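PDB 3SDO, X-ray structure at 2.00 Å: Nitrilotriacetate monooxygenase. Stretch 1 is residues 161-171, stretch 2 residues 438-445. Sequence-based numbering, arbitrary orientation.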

# COMPACT_ATOMS: atom_id res chain seq x y z
N VAL A 161 2.44 -14.35 9.84
CA VAL A 161 1.64 -13.12 9.85
C VAL A 161 0.57 -13.17 10.95
O VAL A 161 0.51 -12.26 11.79
CB VAL A 161 1.04 -12.82 8.49
CG1 VAL A 161 0.05 -11.61 8.55
CG2 VAL A 161 2.15 -12.51 7.53
N GLN A 162 -0.22 -14.24 10.98
CA GLN A 162 -1.27 -14.37 11.96
C GLN A 162 -0.74 -14.44 13.40
O GLN A 162 -1.33 -13.86 14.30
CB GLN A 162 -2.17 -15.58 11.62
CG GLN A 162 -3.05 -15.31 10.41
CD GLN A 162 -3.97 -16.47 10.11
OE1 GLN A 162 -3.59 -17.61 10.29
NE2 GLN A 162 -5.18 -16.18 9.66
N GLY A 163 0.37 -15.15 13.62
CA GLY A 163 1.06 -15.11 14.90
C GLY A 163 1.46 -13.70 15.32
O GLY A 163 1.24 -13.29 16.47
N LEU A 164 2.03 -12.94 14.40
CA LEU A 164 2.40 -11.53 14.69
C LEU A 164 1.19 -10.68 15.03
O LEU A 164 1.26 -9.79 15.90
CB LEU A 164 3.15 -10.90 13.51
CG LEU A 164 4.56 -11.44 13.26
CD1 LEU A 164 5.05 -10.97 11.90
CD2 LEU A 164 5.53 -11.00 14.35
N TRP A 165 0.08 -10.95 14.36
CA TRP A 165 -1.16 -10.21 14.62
C TRP A 165 -1.72 -10.48 16.01
O TRP A 165 -2.59 -9.74 16.46
CB TRP A 165 -2.24 -10.52 13.57
CG TRP A 165 -2.02 -9.85 12.24
CD1 TRP A 165 -1.30 -8.69 12.00
CD2 TRP A 165 -2.54 -10.27 10.96
NE1 TRP A 165 -1.34 -8.39 10.65
CE2 TRP A 165 -2.09 -9.34 10.00
CE3 TRP A 165 -3.32 -11.35 10.54
CZ2 TRP A 165 -2.41 -9.46 8.65
CZ3 TRP A 165 -3.64 -11.47 9.18
CH2 TRP A 165 -3.20 -10.53 8.26
N ASP A 166 -1.27 -11.52 16.69
CA ASP A 166 -1.70 -11.75 18.07
C ASP A 166 -0.67 -11.27 19.10
O ASP A 166 -0.75 -11.64 20.27
CB ASP A 166 -2.08 -13.23 18.27
CG ASP A 166 -3.44 -13.58 17.63
OD1 ASP A 166 -4.14 -12.65 17.16
OD2 ASP A 166 -3.83 -14.78 17.63
N SER A 167 0.26 -10.40 18.68
CA SER A 167 1.30 -9.88 19.58
C SER A 167 0.71 -9.17 20.79
O SER A 167 1.15 -9.38 21.93
CB SER A 167 2.22 -8.90 18.85
OG SER A 167 2.97 -9.54 17.84
N TRP A 168 -0.30 -8.35 20.51
CA TRP A 168 -0.89 -7.43 21.50
C TRP A 168 -2.30 -7.83 21.89
O TRP A 168 -3.22 -7.70 21.08
CB TRP A 168 -0.94 -6.02 20.91
CG TRP A 168 0.42 -5.36 20.84
CD1 TRP A 168 1.27 -5.33 19.76
CD2 TRP A 168 1.05 -4.63 21.87
NE1 TRP A 168 2.41 -4.65 20.09
CE2 TRP A 168 2.30 -4.20 21.38
CE3 TRP A 168 0.69 -4.32 23.18
CZ2 TRP A 168 3.18 -3.47 22.15
CZ3 TRP A 168 1.56 -3.59 23.94
CH2 TRP A 168 2.80 -3.18 23.43
N ASP A 169 -2.52 -8.30 23.12
CA ASP A 169 -3.88 -8.58 23.55
C ASP A 169 -4.74 -7.32 23.34
O ASP A 169 -4.25 -6.20 23.47
CB ASP A 169 -3.99 -8.96 25.02
CG ASP A 169 -3.32 -10.29 25.37
OD1 ASP A 169 -2.88 -11.06 24.48
OD2 ASP A 169 -3.26 -10.55 26.59
N ASP A 170 -6.02 -7.53 23.07
CA ASP A 170 -6.95 -6.42 22.80
C ASP A 170 -6.96 -5.38 23.94
O ASP A 170 -7.19 -4.20 23.70
CB ASP A 170 -8.36 -6.97 22.58
CG ASP A 170 -8.47 -7.81 21.32
OD1 ASP A 170 -7.69 -7.58 20.36
OD2 ASP A 170 -9.38 -8.69 21.28
N ASP A 171 -6.65 -5.82 25.16
CA ASP A 171 -6.70 -4.95 26.35
C ASP A 171 -5.31 -4.62 26.93
O ASP A 171 -5.20 -4.13 28.06
CB ASP A 171 -7.62 -5.58 27.42
CG ASP A 171 -7.24 -7.03 27.78
OD1 ASP A 171 -6.31 -7.63 27.19
OD2 ASP A 171 -7.91 -7.60 28.66
N PRO A 438 -17.41 -14.40 12.77
CA PRO A 438 -17.19 -13.99 14.15
C PRO A 438 -15.89 -13.21 14.33
O PRO A 438 -14.91 -13.46 13.64
CB PRO A 438 -17.11 -15.32 14.91
CG PRO A 438 -16.94 -16.37 13.92
CD PRO A 438 -17.34 -15.86 12.58
N TYR A 439 -15.93 -12.25 15.25
CA TYR A 439 -14.74 -11.52 15.69
C TYR A 439 -13.59 -12.50 15.91
O TYR A 439 -13.77 -13.56 16.49
CB TYR A 439 -15.07 -10.72 16.98
CG TYR A 439 -13.87 -10.03 17.55
CD1 TYR A 439 -13.08 -10.64 18.53
CD2 TYR A 439 -13.47 -8.78 17.07
CE1 TYR A 439 -11.95 -10.02 19.03
CE2 TYR A 439 -12.37 -8.15 17.58
CZ TYR A 439 -11.61 -8.76 18.54
OH TYR A 439 -10.50 -8.12 19.01
N LYS A 440 -12.41 -12.16 15.42
CA LYS A 440 -11.25 -13.04 15.52
C LYS A 440 -10.54 -12.85 16.87
O LYS A 440 -9.76 -11.92 17.02
CB LYS A 440 -10.29 -12.77 14.37
CG LYS A 440 -9.07 -13.67 14.34
CD LYS A 440 -9.29 -14.91 13.52
CE LYS A 440 -8.07 -15.84 13.55
NZ LYS A 440 -7.88 -16.48 12.22
N GLU A 441 -10.82 -13.73 17.83
CA GLU A 441 -10.13 -13.68 19.13
C GLU A 441 -8.65 -14.04 18.98
O GLU A 441 -8.29 -14.89 18.16
CB GLU A 441 -10.74 -14.64 20.17
CG GLU A 441 -12.15 -14.30 20.64
CD GLU A 441 -12.23 -13.05 21.51
OE1 GLU A 441 -11.22 -12.68 22.14
OE2 GLU A 441 -13.33 -12.45 21.57
N SER A 442 -7.82 -13.40 19.80
CA SER A 442 -6.43 -13.76 19.87
C SER A 442 -6.30 -15.21 20.31
O SER A 442 -7.09 -15.69 21.15
CB SER A 442 -5.67 -12.86 20.85
OG SER A 442 -4.38 -13.37 21.13
N ARG A 443 -5.30 -15.90 19.77
CA ARG A 443 -4.92 -17.22 20.27
C ARG A 443 -4.59 -17.21 21.78
O ARG A 443 -4.63 -18.26 22.42
CB ARG A 443 -3.72 -17.77 19.50
CG ARG A 443 -2.41 -16.97 19.76
CD ARG A 443 -1.35 -17.23 18.72
NE ARG A 443 -1.87 -16.97 17.39
CZ ARG A 443 -1.38 -17.49 16.27
NH1 ARG A 443 -0.34 -18.29 16.31
NH2 ARG A 443 -1.94 -17.21 15.11
N TYR A 444 -4.28 -16.05 22.35
CA TYR A 444 -3.96 -15.97 23.77
C TYR A 444 -5.12 -15.46 24.65
O TYR A 444 -4.93 -15.23 25.84
CB TYR A 444 -2.73 -15.07 24.01
CG TYR A 444 -1.51 -15.36 23.14
CD1 TYR A 444 -0.67 -16.46 23.38
CD2 TYR A 444 -1.18 -14.50 22.10
CE1 TYR A 444 0.47 -16.69 22.56
CE2 TYR A 444 -0.09 -14.72 21.29
CZ TYR A 444 0.74 -15.80 21.52
OH TYR A 444 1.82 -15.95 20.68
N ALA A 445 -6.32 -15.27 24.08
CA ALA A 445 -7.46 -14.70 24.82
C ALA A 445 -7.80 -15.48 26.10
O ALA A 445 -7.76 -16.72 26.10
CB ALA A 445 -8.68 -14.63 23.93
O HOH W 1 -6.06 -18.41 12.57
O HOH W 2 2.36 -13.75 18.96
O HOH W 3 -2.94 -11.33 21.88
O HOH W 4 -6.15 -15.55 16.55
O HOH W 5 -8.88 -11.36 21.53

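Asp166 anchors the contact. Its OD2 accepts two hydrogen bonds from Arg443: one from the backbone N (2.8 Å, nearly linear at 178°) and one from NE (2.9 Å), the latter part of a salt bridge. Water 4 donates a third to Asp166 OD2 (2.7 Å) and another to Glu441 O (2.8 Å), while Asp166 OD1 is satisfied elsewhere in the structure. The Arg443 guanidinium meets Asp166 OD2 at its edge and lays one face over Gly163 CA; its NH2 lies 3.4 Å from Gly163 N, but both are donors and no hydrogen bond forms.

Ser442 opens a type I turn closed by Ala445 N to Ser442 O (3.1 Å). Ser442 OG accepts from Tyr444 N (2.9 Å) and donates to water 3 (2.6 Å), which in turn donates to Asp166 O (2.7 Å) and Asp169 OD1 (2.6 Å). Water 2 joins Gly163 O and Tyr444 OH, 2.8 Å from each.

Tyr439 OH donates to Asp170 OD2 (2.6 Å), near the plane of the ring. Asp170 OD2 lies 4.5 Å from Glu441 OE1, two like charges close together, bridged by water 5, which donates to Asp170 OD2 (2.7 Å) and Glu441 OE1 (2.8 Å) and accepts from Ser442 N (2.9 Å).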